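Local coordinates for protein apoptosis regulator ced-9 (PDB 1OHU) that restrains programmed cell death in the nematode by sequestering the caspase activator ced-4, until egl-1 binds ced-9 and frees ced-4, at residues A[13-21]-A[131-140]; A[20-31]-A[108-119]. The protein carries 3 engineered substitutions. All coordinates share one frame; numbering follows the deposited sequence.

Interaction 1: A[13-21]-A[131-140]; sequences IEGFVVDYF and LFVYTSLFIK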
loop_
_atom_site.group_PDB
_atom_site.type_symbol
_atom_site.label_atom_id
_atom_site.label_comp_id
_atom_site.label_asym_id
_atom_site.label_seq_id
_atom_site.Cartn_x
_atom_site.Cartn_y
_atom_site.Cartn_z
ATOM N N ILE A 13 0.449 4.879 -9.873
ATOM C CA ILE A 13 0.562 4.052 -8.690
ATOM C C ILE A 13 1.584 4.593 -7.688
ATOM O O ILE A 13 1.352 4.539 -6.486
ATOM C CB ILE A 13 0.894 2.586 -9.088
ATOM C CG1 ILE A 13 -0.327 1.704 -8.816
ATOM C CG2 ILE A 13 2.122 2.073 -8.352
ATOM C CD1 ILE A 13 -0.888 1.811 -7.410
ATOM N N GLU A 14 2.700 5.128 -8.174
ATOM C CA GLU A 14 3.720 5.662 -7.276
ATOM C C GLU A 14 3.153 6.666 -6.296
ATOM O O GLU A 14 3.567 6.712 -5.133
ATOM C CB GLU A 14 4.855 6.327 -8.056
ATOM C CG GLU A 14 5.742 5.343 -8.782
ATOM C CD GLU A 14 5.068 4.735 -9.990
ATOM O OE1 GLU A 14 5.569 3.704 -10.485
ATOM O OE2 GLU A 14 4.047 5.295 -10.451
ATOM N N GLY A 15 2.212 7.475 -6.772
ATOM C CA GLY A 15 1.605 8.482 -5.924
ATOM C C GLY A 15 0.915 7.886 -4.714
ATOM O O GLY A 15 1.010 8.427 -3.615
ATOM N N PHE A 16 0.216 6.771 -4.908
ATOM C CA PHE A 16 -0.475 6.127 -3.794
ATOM C C PHE A 16 0.528 5.500 -2.830
ATOM O O PHE A 16 0.404 5.632 -1.609
ATOM C CB PHE A 16 -1.425 5.029 -4.294
ATOM C CG PHE A 16 -2.606 5.545 -5.068
ATOM C CD1 PHE A 16 -2.462 5.968 -6.387
ATOM C CD2 PHE A 16 -3.867 5.603 -4.478
ATOM C CE1 PHE A 16 -3.557 6.444 -7.106
ATOM C CE2 PHE A 16 -4.969 6.076 -5.186
ATOM C CZ PHE A 16 -4.814 6.497 -6.504
ATOM N N VAL A 17 1.521 4.813 -3.382
ATOM C CA VAL A 17 2.522 4.150 -2.556
ATOM C C VAL A 17 3.295 5.164 -1.716
ATOM O O VAL A 17 3.457 4.979 -0.513
ATOM C CB VAL A 17 3.500 3.331 -3.413
ATOM C CG1 VAL A 17 4.421 2.526 -2.510
ATOM C CG2 VAL A 17 2.733 2.406 -4.348
ATOM N N VAL A 18 3.766 6.235 -2.346
ATOM C CA VAL A 18 4.502 7.269 -1.633
ATOM C C VAL A 18 3.656 7.946 -0.566
ATOM O O VAL A 18 4.091 8.099 0.575
ATOM C CB VAL A 18 5.005 8.372 -2.580
ATOM C CG1 VAL A 18 5.565 9.541 -1.769
ATOM C CG2 VAL A 18 6.071 7.815 -3.487
ATOM N N ASP A 19 2.450 8.361 -0.941
ATOM C CA ASP A 19 1.578 9.031 0.008
ATOM C C ASP A 19 1.193 8.134 1.163
ATOM O O ASP A 19 1.056 8.601 2.294
ATOM C CB ASP A 19 0.308 9.532 -0.680
ATOM C CG ASP A 19 -0.598 10.287 0.275
ATOM O OD1 ASP A 19 -1.496 9.661 0.880
ATOM O OD2 ASP A 19 -0.393 11.509 0.441
ATOM N N TYR A 20 1.000 6.848 0.891
ATOM C CA TYR A 20 0.611 5.950 1.964
ATOM C C TYR A 20 1.805 5.646 2.873
ATOM O O TYR A 20 1.675 5.640 4.100
ATOM C CB TYR A 20 0.025 4.647 1.426
ATOM C CG TYR A 20 -0.570 3.820 2.547
ATOM C CD1 TYR A 20 -1.785 4.177 3.127
ATOM C CD2 TYR A 20 0.131 2.748 3.098
ATOM C CE1 TYR A 20 -2.286 3.496 4.235
ATOM C CE2 TYR A 20 -0.359 2.060 4.204
ATOM C CZ TYR A 20 -1.569 2.445 4.770
ATOM O OH TYR A 20 -2.038 1.810 5.891
ATOM N N PHE A 21 2.965 5.398 2.271
ATOM C CA PHE A 21 4.172 5.120 3.042
ATOM C C PHE A 21 4.433 6.307 3.970
ATOM O O PHE A 21 4.616 6.143 5.171
ATOM C CB PHE A 21 5.368 4.912 2.100
ATOM C CG PHE A 21 5.528 3.486 1.599
ATOM C CD1 PHE A 21 4.421 2.720 1.241
ATOM C CD2 PHE A 21 6.804 2.930 1.437
ATOM C CE1 PHE A 21 4.576 1.424 0.730
ATOM C CE2 PHE A 21 6.970 1.642 0.927
ATOM C CZ PHE A 21 5.849 0.886 0.572
ATOM N N LEU A 131 11.425 -1.017 -1.106
ATOM C CA LEU A 131 10.099 -1.549 -0.770
ATOM C C LEU A 131 9.070 -0.764 -1.569
ATOM O O LEU A 131 8.129 -1.330 -2.109
ATOM C CB LEU A 131 9.783 -1.377 0.729
ATOM C CG LEU A 131 8.925 -2.420 1.483
ATOM C CD1 LEU A 131 8.206 -1.707 2.631
ATOM C CD2 LEU A 131 7.913 -3.109 0.580
ATOM N N PHE A 132 9.251 0.551 -1.615
ATOM C CA PHE A 132 8.350 1.433 -2.359
ATOM C C PHE A 132 8.299 1.026 -3.838
ATOM O O PHE A 132 7.220 0.866 -4.406
ATOM C CB PHE A 132 8.807 2.899 -2.167
ATOM C CG PHE A 132 8.617 3.779 -3.374
ATOM C CD1 PHE A 132 9.725 4.264 -4.068
ATOM C CD2 PHE A 132 7.344 4.081 -3.846
ATOM C CE1 PHE A 132 9.569 5.028 -5.222
ATOM C CE2 PHE A 132 7.171 4.845 -4.998
ATOM C CZ PHE A 132 8.290 5.319 -5.692
ATOM N N VAL A 133 9.458 0.823 -4.450
ATOM C CA VAL A 133 9.523 0.428 -5.861
ATOM C C VAL A 133 8.886 -0.945 -6.114
ATOM O O VAL A 133 8.068 -1.103 -7.024
ATOM C CB VAL A 133 10.985 0.406 -6.350
ATOM C CG1 VAL A 133 11.035 0.067 -7.832
ATOM C CG2 VAL A 133 11.641 1.766 -6.086
ATOM N N TYR A 134 9.263 -1.941 -5.316
ATOM C CA TYR A 134 8.704 -3.278 -5.481
ATOM C C TYR A 134 7.181 -3.181 -5.460
ATOM O O TYR A 134 6.501 -3.689 -6.348
ATOM C CB TYR A 134 9.146 -4.197 -4.339
ATOM C CG TYR A 134 10.626 -4.477 -4.269
ATOM C CD1 TYR A 134 11.179 -5.062 -3.134
ATOM C CD2 TYR A 134 11.476 -4.186 -5.345
ATOM C CE1 TYR A 134 12.541 -5.352 -3.062
ATOM C CE2 TYR A 134 12.842 -4.473 -5.285
ATOM C CZ TYR A 134 13.369 -5.056 -4.140
ATOM O OH TYR A 134 14.720 -5.341 -4.055
ATOM N N THR A 135 6.654 -2.515 -4.436
ATOM C CA THR A 135 5.210 -2.367 -4.279
ATOM C C THR A 135 4.571 -1.713 -5.507
ATOM O O THR A 135 3.594 -2.219 -6.056
ATOM C CB THR A 135 4.881 -1.539 -3.007
ATOM O OG1 THR A 135 5.475 -2.167 -1.857
ATOM C CG2 THR A 135 3.370 -1.458 -2.797
ATOM N N SER A 136 5.143 -0.600 -5.948
ATOM C CA SER A 136 4.636 0.131 -7.111
ATOM C C SER A 136 4.689 -0.706 -8.390
ATOM O O SER A 136 3.753 -0.715 -9.183
ATOM C CB SER A 136 5.453 1.407 -7.322
ATOM O OG SER A 136 5.444 2.232 -6.168
ATOM N N LEU A 137 5.801 -1.397 -8.586
ATOM C CA LEU A 137 5.995 -2.224 -9.765
ATOM C C LEU A 137 5.042 -3.424 -9.769
ATOM O O LEU A 137 4.365 -3.691 -10.759
ATOM C CB LEU A 137 7.454 -2.692 -9.806
ATOM C CG LEU A 137 8.007 -3.414 -11.034
ATOM C CD1 LEU A 137 9.524 -3.533 -10.903
ATOM C CD2 LEU A 137 7.363 -4.784 -11.159
ATOM N N PHE A 138 4.993 -4.144 -8.658
ATOM C CA PHE A 138 4.131 -5.312 -8.551
ATOM C C PHE A 138 2.686 -4.962 -8.899
ATOM O O PHE A 138 2.030 -5.683 -9.651
ATOM C CB PHE A 138 4.217 -5.883 -7.131
ATOM C CG PHE A 138 3.565 -7.225 -6.966
ATOM C CD1 PHE A 138 2.201 -7.327 -6.712
ATOM C CD2 PHE A 138 4.321 -8.389 -7.039
ATOM C CE1 PHE A 138 1.599 -8.570 -6.527
ATOM C CE2 PHE A 138 3.732 -9.637 -6.855
ATOM C CZ PHE A 138 2.369 -9.731 -6.598
ATOM N N ILE A 139 2.209 -3.842 -8.367
ATOM C CA ILE A 139 0.843 -3.382 -8.595
ATOM C C ILE A 139 0.608 -2.872 -10.008
ATOM O O ILE A 139 -0.470 -3.072 -10.571
ATOM C CB ILE A 139 0.464 -2.265 -7.598
ATOM C CG1 ILE A 139 0.555 -2.797 -6.164
ATOM C CG2 ILE A 139 -0.946 -1.773 -7.875
ATOM C CD1 ILE A 139 0.107 -1.807 -5.110
ATOM N N LYS A 140 1.610 -2.203 -10.569
ATOM C CA LYS A 140 1.537 -1.663 -11.923
ATOM C C LYS A 140 1.192 -2.751 -12.934
ATOM O O LYS A 140 0.224 -2.646 -13.691
ATOM C CB LYS A 140 2.881 -1.067 -12.321
ATOM C CG LYS A 140 3.084 0.373 -11.973
ATOM C CD LYS A 140 4.423 0.805 -12.514
ATOM C CE LYS A 140 4.512 2.301 -12.625
ATOM N NZ LYS A 140 5.873 2.701 -13.034
#
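The helix that carries the predicted BH4 motif of this Bcl-2 family protein docks on helix 128-144 through Phe132, a knob held among Glu14, Val17, Val18 and Phe21. The short segments run roughly antiparallel, at 142°, with their axes 9.2 Å apart. Val17 CG1 meets the Phe132 ring at its edge, 3.6 Å from CD2, while Val18 CG2 touches the next atom along, CE2, at 3.5 Å. Phe21 crosses Phe132 at about a right angle, its CE2 lying 3.8 Å from Phe132 CB. One turn further, Ser136 faces Val17 and Ile13. A chi1 of -57° lays the Ser136 hydroxyl back along its own helix, where OG donates to Phe132 O at 2.9 Å; a buried polar atom is thus satisfied internally and can sit against Val17 CG2. Ile13 spreads over the end of the contact, with CG2 on the backbone oxygen of Ser136 and CD1 3.6 Å from Ile139 CG2. At the solvent side Glu14 and Lys140 form a salt bridge, although the carboxylate is modelled too close to the lysine chain for its exact geometry to be trusted. With Phe132 as its one knob, the contact is typical of the BH4 helix packed against the all-helical Bcl-2 bundle.

Interaction 2: A[20-31]-A[108-119]; sequences YFTHRIRQNGME and ISFGGFVAAKMM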
loop_
_atom_site.group_PDB
_atom_site.type_symbol
_atom_site.label_atom_id
_atom_site.label_comp_id
_atom_site.label_asym_id
_atom_site.label_seq_id
_atom_site.Cartn_x
_atom_site.Cartn_y
_atom_site.Cartn_z
ATOM N N TYR A 20 1.000 6.848 0.891
ATOM C CA TYR A 20 0.611 5.950 1.964
ATOM C C TYR A 20 1.805 5.646 2.873
ATOM O O TYR A 20 1.675 5.640 4.100
ATOM C CB TYR A 20 0.025 4.647 1.426
ATOM C CG TYR A 20 -0.570 3.820 2.547
ATOM C CD1 TYR A 20 -1.785 4.177 3.127
ATOM C CD2 TYR A 20 0.131 2.748 3.098
ATOM C CE1 TYR A 20 -2.286 3.496 4.235
ATOM C CE2 TYR A 20 -0.359 2.060 4.204
ATOM C CZ TYR A 20 -1.569 2.445 4.770
ATOM O OH TYR A 20 -2.038 1.810 5.891
ATOM N N PHE A 21 2.965 5.398 2.271
ATOM C CA PHE A 21 4.172 5.120 3.042
ATOM C C PHE A 21 4.433 6.307 3.970
ATOM O O PHE A 21 4.616 6.143 5.171
ATOM C CB PHE A 21 5.368 4.912 2.100
ATOM C CG PHE A 21 5.528 3.486 1.599
ATOM C CD1 PHE A 21 4.421 2.720 1.241
ATOM C CD2 PHE A 21 6.804 2.930 1.437
ATOM C CE1 PHE A 21 4.576 1.424 0.730
ATOM C CE2 PHE A 21 6.970 1.642 0.927
ATOM C CZ PHE A 21 5.849 0.886 0.572
ATOM N N THR A 22 4.432 7.507 3.405
ATOM C CA THR A 22 4.663 8.718 4.185
ATOM C C THR A 22 3.690 8.829 5.368
ATOM O O THR A 22 4.093 9.117 6.495
ATOM C CB THR A 22 4.513 9.957 3.293
ATOM O OG1 THR A 22 5.443 9.870 2.209
ATOM C CG2 THR A 22 4.775 11.217 4.078
ATOM N N HIS A 23 2.412 8.586 5.099
ATOM C CA HIS A 23 1.372 8.663 6.114
ATOM C C HIS A 23 1.504 7.586 7.189
ATOM O O HIS A 23 1.381 7.870 8.382
ATOM C CB HIS A 23 -0.001 8.559 5.453
ATOM C CG HIS A 23 -1.122 8.370 6.424
ATOM N ND1 HIS A 23 -1.547 9.368 7.275
ATOM C CD2 HIS A 23 -1.873 7.281 6.713
ATOM C CE1 HIS A 23 -2.513 8.901 8.046
ATOM N NE2 HIS A 23 -2.729 7.637 7.726
ATOM N N ARG A 24 1.756 6.351 6.776
ATOM C CA ARG A 24 1.886 5.274 7.746
ATOM C C ARG A 24 3.121 5.459 8.627
ATOM O O ARG A 24 3.095 5.163 9.823
ATOM C CB ARG A 24 1.931 3.913 7.043
ATOM C CG ARG A 24 1.925 2.740 8.022
ATOM C CD ARG A 24 0.745 2.815 8.986
ATOM N NE ARG A 24 0.781 1.739 9.977
ATOM C CZ ARG A 24 1.582 1.714 11.040
ATOM N NH1 ARG A 24 2.426 2.709 11.276
ATOM N NH2 ARG A 24 1.546 0.680 11.865
ATOM N N ILE A 25 4.200 5.958 8.037
ATOM C CA ILE A 25 5.425 6.197 8.787
ATOM C C ILE A 25 5.214 7.344 9.780
ATOM O O ILE A 25 5.697 7.293 10.908
ATOM C CB ILE A 25 6.577 6.557 7.841
ATOM C CG1 ILE A 25 6.970 5.318 7.023
ATOM C CG2 ILE A 25 7.753 7.118 8.636
ATOM C CD1 ILE A 25 8.008 5.594 5.943
ATOM N N ARG A 26 4.499 8.383 9.359
ATOM C CA ARG A 26 4.237 9.514 10.250
ATOM C C ARG A 26 3.294 9.071 11.360
ATOM O O ARG A 26 3.342 9.590 12.469
ATOM C CB ARG A 26 3.633 10.683 9.471
ATOM C CG ARG A 26 4.658 11.445 8.655
ATOM C CD ARG A 26 4.036 12.514 7.770
ATOM N NE ARG A 26 5.085 13.335 7.159
ATOM C CZ ARG A 26 4.908 14.178 6.146
ATOM N NH1 ARG A 26 3.705 14.334 5.593
ATOM N NH2 ARG A 26 5.940 14.877 5.689
ATOM N N GLN A 27 2.448 8.090 11.052
ATOM C CA GLN A 27 1.494 7.560 12.016
ATOM C C GLN A 27 2.264 6.900 13.155
ATOM O O GLN A 27 1.772 6.782 14.277
ATOM C CB GLN A 27 0.587 6.536 11.334
ATOM C CG GLN A 27 -0.881 6.677 11.692
ATOM C CD GLN A 27 -1.379 8.102 11.524
ATOM O OE1 GLN A 27 -1.114 8.749 10.509
ATOM N NE2 GLN A 27 -2.105 8.599 12.522
ATOM N N ASN A 28 3.484 6.475 12.853
ATOM C CA ASN A 28 4.337 5.839 13.838
ATOM C C ASN A 28 5.272 6.888 14.447
ATOM O O ASN A 28 6.284 6.551 15.048
ATOM C CB ASN A 28 5.138 4.723 13.171
ATOM C CG ASN A 28 5.714 3.751 14.165
ATOM O OD1 ASN A 28 5.103 3.464 15.189
ATOM N ND2 ASN A 28 6.893 3.217 13.861
ATOM N N GLY A 29 4.918 8.161 14.281
ATOM C CA GLY A 29 5.721 9.246 14.821
ATOM C C GLY A 29 7.038 9.516 14.108
ATOM O O GLY A 29 7.855 10.302 14.595
HETATM N N MSE A 30 7.263 8.881 12.960
HETATM C CA MSE A 30 8.512 9.088 12.231
HETATM C C MSE A 30 8.329 9.863 10.926
HETATM O O MSE A 30 7.203 10.155 10.518
HETATM C CB MSE A 30 9.198 7.734 11.994
HETATM C CG MSE A 30 9.661 7.082 13.310
HETATM SE SE MSE A 30 10.125 5.219 13.101
HETATM C CE MSE A 30 10.385 4.724 14.937
ATOM N N GLU A 31 9.435 10.191 10.267
ATOM C CA GLU A 31 9.382 10.988 9.049
ATOM C C GLU A 31 10.289 10.405 7.972
ATOM O O GLU A 31 11.503 10.286 8.169
ATOM C CB GLU A 31 9.804 12.425 9.387
ATOM C CG GLU A 31 9.741 13.450 8.248
ATOM C CD GLU A 31 8.322 13.685 7.711
ATOM O OE1 GLU A 31 7.359 13.730 8.508
ATOM O OE2 GLU A 31 8.174 13.838 6.485
ATOM N N ILE A 108 -0.498 -2.206 -0.513
ATOM C CA ILE A 108 -0.067 -0.874 -0.108
ATOM C C ILE A 108 -0.039 -0.798 1.421
ATOM O O ILE A 108 0.923 -0.303 2.009
ATOM C CB ILE A 108 -1.013 0.219 -0.665
ATOM C CG1 ILE A 108 -0.907 0.268 -2.192
ATOM C CG2 ILE A 108 -0.653 1.571 -0.079
ATOM C CD1 ILE A 108 -1.729 1.367 -2.843
ATOM N N SER A 109 -1.093 -1.311 2.052
ATOM C CA SER A 109 -1.193 -1.314 3.503
ATOM C C SER A 109 0.001 -2.046 4.116
ATOM O O SER A 109 0.639 -1.551 5.050
ATOM C CB SER A 109 -2.491 -1.998 3.950
ATOM O OG SER A 109 -2.658 -1.879 5.356
ATOM N N PHE A 110 0.299 -3.226 3.585
ATOM C CA PHE A 110 1.410 -4.028 4.079
ATOM C C PHE A 110 2.737 -3.307 3.861
ATOM O O PHE A 110 3.607 -3.327 4.723
ATOM C CB PHE A 110 1.449 -5.379 3.371
ATOM C CG PHE A 110 2.583 -6.257 3.818
ATOM C CD1 PHE A 110 2.687 -6.645 5.150
ATOM C CD2 PHE A 110 3.569 -6.657 2.920
ATOM C CE1 PHE A 110 3.766 -7.418 5.585
ATOM C CE2 PHE A 110 4.647 -7.427 3.342
ATOM C CZ PHE A 110 4.748 -7.809 4.678
ATOM N N GLY A 111 2.883 -2.685 2.693
ATOM C CA GLY A 111 4.104 -1.960 2.378
ATOM C C GLY A 111 4.307 -0.842 3.379
ATOM O O GLY A 111 5.393 -0.686 3.931
ATOM N N GLY A 112 3.252 -0.069 3.620
ATOM C CA GLY A 112 3.352 1.020 4.575
ATOM C C GLY A 112 3.692 0.494 5.957
ATOM O O GLY A 112 4.491 1.079 6.676
ATOM N N PHE A 113 3.068 -0.620 6.320
ATOM C CA PHE A 113 3.271 -1.266 7.610
ATOM C C PHE A 113 4.736 -1.658 7.821
ATOM O O PHE A 113 5.325 -1.365 8.860
ATOM C CB PHE A 113 2.399 -2.523 7.697
ATOM C CG PHE A 113 2.584 -3.308 8.968
ATOM C CD1 PHE A 113 2.018 -2.871 10.159
ATOM C CD2 PHE A 113 3.320 -4.492 8.970
ATOM C CE1 PHE A 113 2.182 -3.603 11.337
ATOM C CE2 PHE A 113 3.488 -5.227 10.137
ATOM C CZ PHE A 113 2.915 -4.780 11.327
ATOM N N VAL A 114 5.311 -2.335 6.833
ATOM C CA VAL A 114 6.703 -2.771 6.910
ATOM C C VAL A 114 7.667 -1.580 6.890
ATOM O O VAL A 114 8.650 -1.555 7.621
ATOM C CB VAL A 114 7.052 -3.704 5.739
ATOM C CG1 VAL A 114 8.461 -4.247 5.918
ATOM C CG2 VAL A 114 6.050 -4.843 5.676
ATOM N N ALA A 115 7.389 -0.603 6.037
ATOM C CA ALA A 115 8.230 0.585 5.952
ATOM C C ALA A 115 8.342 1.211 7.340
ATOM O O ALA A 115 9.431 1.567 7.780
ATOM C CB ALA A 115 7.628 1.581 4.977
ATOM N N ALA A 116 7.213 1.333 8.034
ATOM C CA ALA A 116 7.216 1.914 9.376
ATOM C C ALA A 116 8.077 1.108 10.355
ATOM O O ALA A 116 8.612 1.664 11.311
ATOM C CB ALA A 116 5.796 2.028 9.898
ATOM N N LYS A 117 8.204 -0.197 10.126
ATOM C CA LYS A 117 9.029 -1.042 10.992
ATOM C C LYS A 117 10.503 -0.866 10.649
ATOM O O LYS A 117 11.365 -1.052 11.495
ATOM C CB LYS A 117 8.689 -2.529 10.819
ATOM C CG LYS A 117 7.511 -3.054 11.620
ATOM C CD LYS A 117 7.488 -4.588 11.537
ATOM C CE LYS A 117 6.274 -5.190 12.224
ATOM N NZ LYS A 117 6.292 -5.005 13.697
HETATM N N MSE A 118 10.776 -0.517 9.396
HETATM C CA MSE A 118 12.142 -0.336 8.903
HETATM C C MSE A 118 12.710 1.043 9.208
HETATM O O MSE A 118 13.927 1.220 9.300
HETATM C CB MSE A 118 12.173 -0.563 7.391
HETATM C CG MSE A 118 11.701 -1.949 6.957
HETATM SE SE MSE A 118 11.495 -2.053 5.044
HETATM C CE MSE A 118 13.269 -2.656 4.613
HETATM N N MSE A 119 11.829 2.026 9.344
HETATM C CA MSE A 119 12.271 3.378 9.645
HETATM C C MSE A 119 13.034 3.450 10.970
HETATM O O MSE A 119 12.674 2.805 11.963
HETATM C CB MSE A 119 11.076 4.331 9.685
HETATM C CG MSE A 119 10.517 4.687 8.329
HETATM SE SE MSE A 119 11.668 5.871 7.358
HETATM C CE MSE A 119 11.162 5.450 5.594
HETATM O O HOH W 1 -0.521 0.015 6.812
#
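Tyr20 lies across Ile108 and Ser109 and shows an aromatic side chain packing along a helix from its root to its hydroxyl. Its CG stands anti to the backbone N (chi1 -171°), which sends the ring toward helix 101-118. At the root, CB rests 3.5 Å from Ile108 CG2, and CG touches the same methyl. CD2 comes to 3.3 Å from Ile108 O, then CE2 to 3.5 Å from Ser109 CA, with the CA of Gly112 at the ring edge. At the tip, OH donates to a water 2.5 Å away, in the plane of the ring; this water in turn donates to Ser109 O at 2.6 Å. Ser109 OG makes its own hydrogen bond to Gly53 O. Phe21, shared with the other helix pair, is here a knob among Ile108, Gly111, Gly112 and Ala115, with Gly111 O over one face. Arg24 lays CG on Gly112 O at 3.3 Å, and its NE continues to a salt bridge with Glu57. Beyond a Schellman motif with Gly29 at C', Met30 SE packs on Met119 CB, 3.7 Å away, the two selenomethionine side chains running in opposing senses. Because Gly111 and Gly112 carry no side chains, the axes approach to 8.3 Å at a -47° crossing, a close seat for the BH4 helix on the largely buried central helix of the Bcl-2 fold.

Overall arrangement
The two interactions show one helix serving two partners: helix 13-27 uses its first turns for 131-140 and its later turns for 108-119. Tyr20 and Phe21 belong to both, but only Phe21 touches both partner helices, reaching Phe132 and Thr135 on one and Gly111 and Ala115 on the other. The centres of the two interactions are about 12 Å apart. The partner helices, consecutive in the chain, also touch directly: Leu131 CD1 lies 3.3 Å from Gly111 O, and Ile139 CD1 is 3.7 Å from Ile108 CG1. Interaction 2 joins the BH4 helix to helix 101-118, which carries the end of the predicted BH1 motif, a motif that in relatives borders the groove for BH3 ligands; interaction 1 joins it to helix 128-144.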